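PDB 4R3U: 2-hydroxyisobutyryl-CoA mutase large subunit from Aquincola tertiaricarbonis, which catalyses, together with its small cobalamin-binding partner subunit, the interconversion of 2-hydroxyisobutyryl-CoA and (S)-3-hydroxybutyryl-CoA. Local coordinates for the interface of chains A and B. Numbering follows the deposited sequence. Chains: chain A/B, 2-hydroxyisobutyryl-CoA mutase large subunit.

Contacts 1 and 2 both lie between the two large subunits, the centres of their C-alpha atoms about 22 Å apart, and they share no residue. On chain A each draws on the N-terminal part of the chain: contact 1 on helix 17-32 and the 3-10 helix 63-66, with A:Tyr420 of helix 420-442 joining it, contact 2 on the short strands 49-50 and 56-57; A:Arg59 lies four positions before A:Ala63. Contact 1 is largely apolar, whereas contact 2 centres on a salt bridge between the chains. Two-fold symmetry gives each a twin, and together they probably help hold the large-subunit pair within the tetramer.

Contact 1: the interface of chains A and B. Residues chain A 15, 19, 23, 63, 420; chain B 13-14, 71.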
loop_
_atom_site.group_PDB
_atom_site.type_symbol
_atom_site.label_atom_id
_atom_site.label_comp_id
_atom_site.label_asym_id
_atom_site.label_seq_id
_atom_site.Cartn_x
_atom_site.Cartn_y
_atom_site.Cartn_z
ATOM N N LEU A 15 9.466 31.757 -12.188
ATOM C CA LEU A 15 10.834 31.501 -11.767
ATOM C C LEU A 15 11.773 32.615 -12.252
ATOM O O LEU A 15 11.848 32.882 -13.461
ATOM C CB LEU A 15 11.307 30.103 -12.242
ATOM C CG LEU A 15 12.564 29.527 -11.561
ATOM C CD1 LEU A 15 12.324 29.248 -10.069
ATOM C CD2 LEU A 15 13.039 28.274 -12.269
ATOM N N ILE A 19 17.813 32.707 -11.048
ATOM C CA ILE A 19 17.717 31.442 -10.311
ATOM C C ILE A 19 17.628 30.231 -11.279
ATOM O O ILE A 19 18.303 29.228 -11.026
ATOM C CB ILE A 19 16.572 31.470 -9.255
ATOM C CG1 ILE A 19 16.605 32.758 -8.368
ATOM C CG2 ILE A 19 16.537 30.183 -8.404
ATOM C CD1 ILE A 19 17.756 32.893 -7.334
ATOM N N LEU A 23 20.191 27.119 -11.309
ATOM C CA LEU A 23 19.729 25.731 -11.241
ATOM C C LEU A 23 20.306 24.874 -12.352
ATOM O O LEU A 23 20.828 23.795 -12.062
ATOM C CB LEU A 23 18.185 25.633 -11.265
ATOM C CG LEU A 23 17.429 26.132 -10.039
ATOM C CD1 LEU A 23 15.949 26.212 -10.327
ATOM C CD2 LEU A 23 17.672 25.246 -8.851
ATOM N N ALA A 63 13.186 23.005 -10.129
ATOM C CA ALA A 63 12.213 24.048 -10.471
ATOM C C ALA A 63 12.372 24.515 -11.912
ATOM O O ALA A 63 11.389 24.965 -12.507
ATOM C CB ALA A 63 12.353 25.221 -9.526
ATOM N N TYR A 420 8.241 18.892 -8.674
ATOM C CA TYR A 420 8.902 19.137 -9.948
ATOM C C TYR A 420 8.641 18.032 -10.978
ATOM O O TYR A 420 8.298 18.330 -12.116
ATOM C CB TYR A 420 10.390 19.405 -9.740
ATOM C CG TYR A 420 10.710 20.471 -8.713
ATOM C CD1 TYR A 420 10.043 21.699 -8.717
ATOM C CD2 TYR A 420 11.723 20.280 -7.776
ATOM C CE1 TYR A 420 10.360 22.695 -7.793
ATOM C CE2 TYR A 420 12.075 21.282 -6.874
ATOM C CZ TYR A 420 11.392 22.488 -6.885
ATOM O OH TYR A 420 11.737 23.436 -5.954
ATOM N N THR B 13 15.819 34.611 -2.862
ATOM C CA THR B 13 14.445 34.536 -3.377
ATOM C C THR B 13 14.389 34.001 -4.807
ATOM O O THR B 13 15.082 34.518 -5.687
ATOM C CB THR B 13 13.648 35.856 -3.204
ATOM O OG1 THR B 13 14.007 36.793 -4.216
ATOM C CG2 THR B 13 13.780 36.465 -1.804
ATOM N N TRP B 14 13.548 32.969 -5.027
ATOM C CA TRP B 14 13.379 32.303 -6.321
ATOM C C TRP B 14 12.058 32.648 -6.976
ATOM O O TRP B 14 11.950 32.601 -8.205
ATOM C CB TRP B 14 13.511 30.780 -6.152
ATOM C CG TRP B 14 12.605 30.197 -5.112
ATOM C CD1 TRP B 14 12.841 30.111 -3.770
ATOM C CD2 TRP B 14 11.299 29.642 -5.328
ATOM N NE1 TRP B 14 11.758 29.551 -3.131
ATOM C CE2 TRP B 14 10.802 29.234 -4.066
ATOM C CE3 TRP B 14 10.488 29.464 -6.468
ATOM C CZ2 TRP B 14 9.533 28.662 -3.910
ATOM C CZ3 TRP B 14 9.242 28.875 -6.312
ATOM C CH2 TRP B 14 8.773 28.486 -5.046
ATOM N N LEU B 71 15.943 27.750 -2.758
ATOM C CA LEU B 71 16.080 26.538 -3.553
ATOM C C LEU B 71 17.334 25.735 -3.250
ATOM O O LEU B 71 17.324 24.529 -3.476
ATOM C CB LEU B 71 15.911 26.828 -5.037
ATOM C CG LEU B 71 14.507 27.242 -5.490
ATOM C CD1 LEU B 71 14.451 27.321 -6.986
ATOM C CD2 LEU B 71 13.427 26.279 -4.961
#
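B:Leu71, from the 3-10 helix 71-73, pushes its isobutyl group into an apolar pocket on chain A, in this interface between two large subunits of the acyl-CoA mutase family. Its two methyls divide the work. CD1 of B:Leu71 lies 3.8 Å from CD1 of A:Leu23 and 3.9 Å from CB of A:Ala63, with the A:Leu23 side chain crossing it at about a right angle. It also meets CG2 of A:Ile19. CG2 of A:Ile19 in turn lies 3.8 Å from CB of B:Trp14, wedged between the two chain B residues. In A:Ile19 the ethyl branch starts beside the backbone N (chi1 -48°), which points CG2 at this apolar centre and leaves CG1 and CD1 for the B:Thr13 backbone. Replacing A:Ile19 with an alanine would probably open a gap between B:Leu71 and B:Trp14 and leave the B:Thr13 carbonyl without its apolar cover. The indole of B:Trp14 packs on its own chain too, one face carrying CD2 of B:Leu71 near the rim. Farther out, A:Leu15 crosses the tryptophan nearly perpendicularly, its CD1 4.0 Å from CE3 of the B:Trp14 six-membered ring. Towards the polar rim, CD1 of A:Ile19 lies 3.5 Å from the carbonyl O of B:Thr13, while on another flank the phenol OH of A:Tyr420 approaches CD2 of B:Leu71 at 3.5 Å. The tyrosine ring is backed by the main-chain N of A:Ala63, which stands over its centre.

Contact 2: the interface of chains A and B. Residues chain A 44, 49, 57-59; chain B 92, 411.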
loop_
_atom_site.group_PDB
_atom_site.type_symbol
_atom_site.label_atom_id
_atom_site.label_comp_id
_atom_site.label_asym_id
_atom_site.label_seq_id
_atom_site.Cartn_x
_atom_site.Cartn_y
_atom_site.Cartn_z
ATOM N N GLU A 44 24.050 3.107 -13.134
ATOM C CA GLU A 44 22.616 2.939 -13.007
ATOM C C GLU A 44 22.145 1.699 -13.729
ATOM O O GLU A 44 22.878 1.192 -14.569
ATOM C CB GLU A 44 21.852 4.192 -13.444
ATOM C CG GLU A 44 22.078 5.318 -12.460
ATOM C CD GLU A 44 21.587 6.689 -12.838
ATOM O OE1 GLU A 44 21.846 7.128 -13.981
ATOM O OE2 GLU A 44 21.006 7.362 -11.958
ATOM N N PHE A 49 15.733 5.665 -18.174
ATOM C CA PHE A 49 14.595 5.066 -17.499
ATOM C C PHE A 49 13.314 5.670 -18.086
ATOM O O PHE A 49 13.337 6.776 -18.639
ATOM C CB PHE A 49 14.669 5.279 -15.980
ATOM C CG PHE A 49 15.754 4.504 -15.251
ATOM C CD1 PHE A 49 17.055 4.986 -15.186
ATOM C CD2 PHE A 49 15.453 3.342 -14.560
ATOM C CE1 PHE A 49 18.029 4.318 -14.451
ATOM C CE2 PHE A 49 16.439 2.658 -13.854
ATOM C CZ PHE A 49 17.710 3.169 -13.771
ATOM N N VAL A 57 11.973 9.442 -18.233
ATOM C CA VAL A 57 12.116 10.169 -16.974
ATOM C C VAL A 57 13.553 10.602 -16.692
ATOM O O VAL A 57 14.501 9.890 -17.055
ATOM C CB VAL A 57 11.456 9.469 -15.764
ATOM C CG1 VAL A 57 9.965 9.314 -15.981
ATOM C CG2 VAL A 57 12.108 8.119 -15.453
ATOM N N GLN A 58 13.709 11.798 -16.081
ATOM C CA GLN A 58 15.026 12.315 -15.689
ATOM C C GLN A 58 15.426 11.693 -14.318
ATOM O O GLN A 58 14.552 11.237 -13.575
ATOM C CB GLN A 58 15.000 13.853 -15.559
ATOM C CG GLN A 58 14.664 14.617 -16.868
ATOM C CD GLN A 58 14.362 16.090 -16.651
ATOM O OE1 GLN A 58 14.641 16.672 -15.606
ATOM N NE2 GLN A 58 13.770 16.731 -17.623
ATOM N N ARG A 59 16.748 11.687 -13.989
ATOM C CA ARG A 59 17.298 11.214 -12.724
ATOM C C ARG A 59 16.617 11.946 -11.570
ATOM O O ARG A 59 16.226 11.315 -10.585
ATOM C CB ARG A 59 18.825 11.424 -12.695
ATOM C CG ARG A 59 19.512 11.081 -11.365
ATOM C CD ARG A 59 21.030 11.187 -11.442
ATOM N NE ARG A 59 21.577 10.274 -12.445
ATOM C CZ ARG A 59 21.981 10.631 -13.664
ATOM N NH1 ARG A 59 21.975 11.909 -14.026
ATOM N NH2 ARG A 59 22.410 9.714 -14.520
ATOM N N ARG B 92 18.301 4.345 -8.631
ATOM C CA ARG B 92 18.481 4.063 -10.065
ATOM C C ARG B 92 19.777 3.240 -10.238
ATOM O O ARG B 92 20.001 2.611 -11.284
ATOM C CB ARG B 92 18.602 5.362 -10.883
ATOM C CG ARG B 92 17.442 6.320 -10.734
ATOM C CD ARG B 92 17.824 7.676 -11.271
ATOM N NE ARG B 92 17.146 7.820 -12.540
ATOM C CZ ARG B 92 17.738 7.959 -13.707
ATOM N NH1 ARG B 92 19.056 8.012 -13.787
ATOM N NH2 ARG B 92 17.014 8.064 -14.807
ATOM N N ASP B 411 12.815 5.029 -9.859
ATOM C CA ASP B 411 13.495 5.573 -11.050
ATOM C C ASP B 411 13.716 7.084 -11.111
ATOM O O ASP B 411 14.478 7.529 -11.959
ATOM C CB ASP B 411 12.870 5.015 -12.339
ATOM C CG ASP B 411 12.709 3.498 -12.377
ATOM O OD1 ASP B 411 13.316 2.819 -11.534
ATOM O OD2 ASP B 411 12.012 2.987 -13.298
#
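B:Arg92, at the end of the 3-10 helix 90-92, inserts its side chain among A:Glu44, A:Phe49 and A:Arg59, forming an intersubunit arginine-glutamate salt bridge between large subunits of this acyl-CoA mutase. The tight part is the slot that takes its guanidinium. A:Phe49 meets one face near the rim, CD1 lying 3.4 Å from CZ of B:Arg92, with ring and guanidinium planes 51° apart. Over the centre of the opposite face sits CA of A:Arg59, 3.4 Å from CZ of B:Arg92, so backbone and ring together hold the group in place. At the guanidinium edge, NH1 of B:Arg92 donates to the carboxylate oxygen OE2 of A:Glu44 at 2.8 Å; the bond stays near the guanidinium plane but arrives from above the carboxylate plane. Within chain B, NE of B:Arg92 gives a 2.7 Å bond to the main-chain O of B:Asp411. The bend at chi3 (105°) turns the guanidinium so that both bonds can form while the aliphatic part passes over the phenyl rim. A:Arg59 both packs on B:Arg92 and positions A:Glu44: it grips the carboxylate side-on, NE of A:Arg59 reaching OE2 of A:Glu44 at 3.0 Å and NH2 reaching OE1 at 2.7 Å, both on the syn side. NE of A:Arg59 and NH1 of B:Arg92 approach OE2 from opposite faces of the carboxylate, and their charges would probably favour its ionised form. The B:Asp411 carboxylate stands beside CD2 of A:Phe49, its plane 45° from the ring. Packing is looser at A:Val57 and A:Gln58, whose backbone O and C lie 3.8 and 4.0 Å, respectively, from NH2 of B:Arg92.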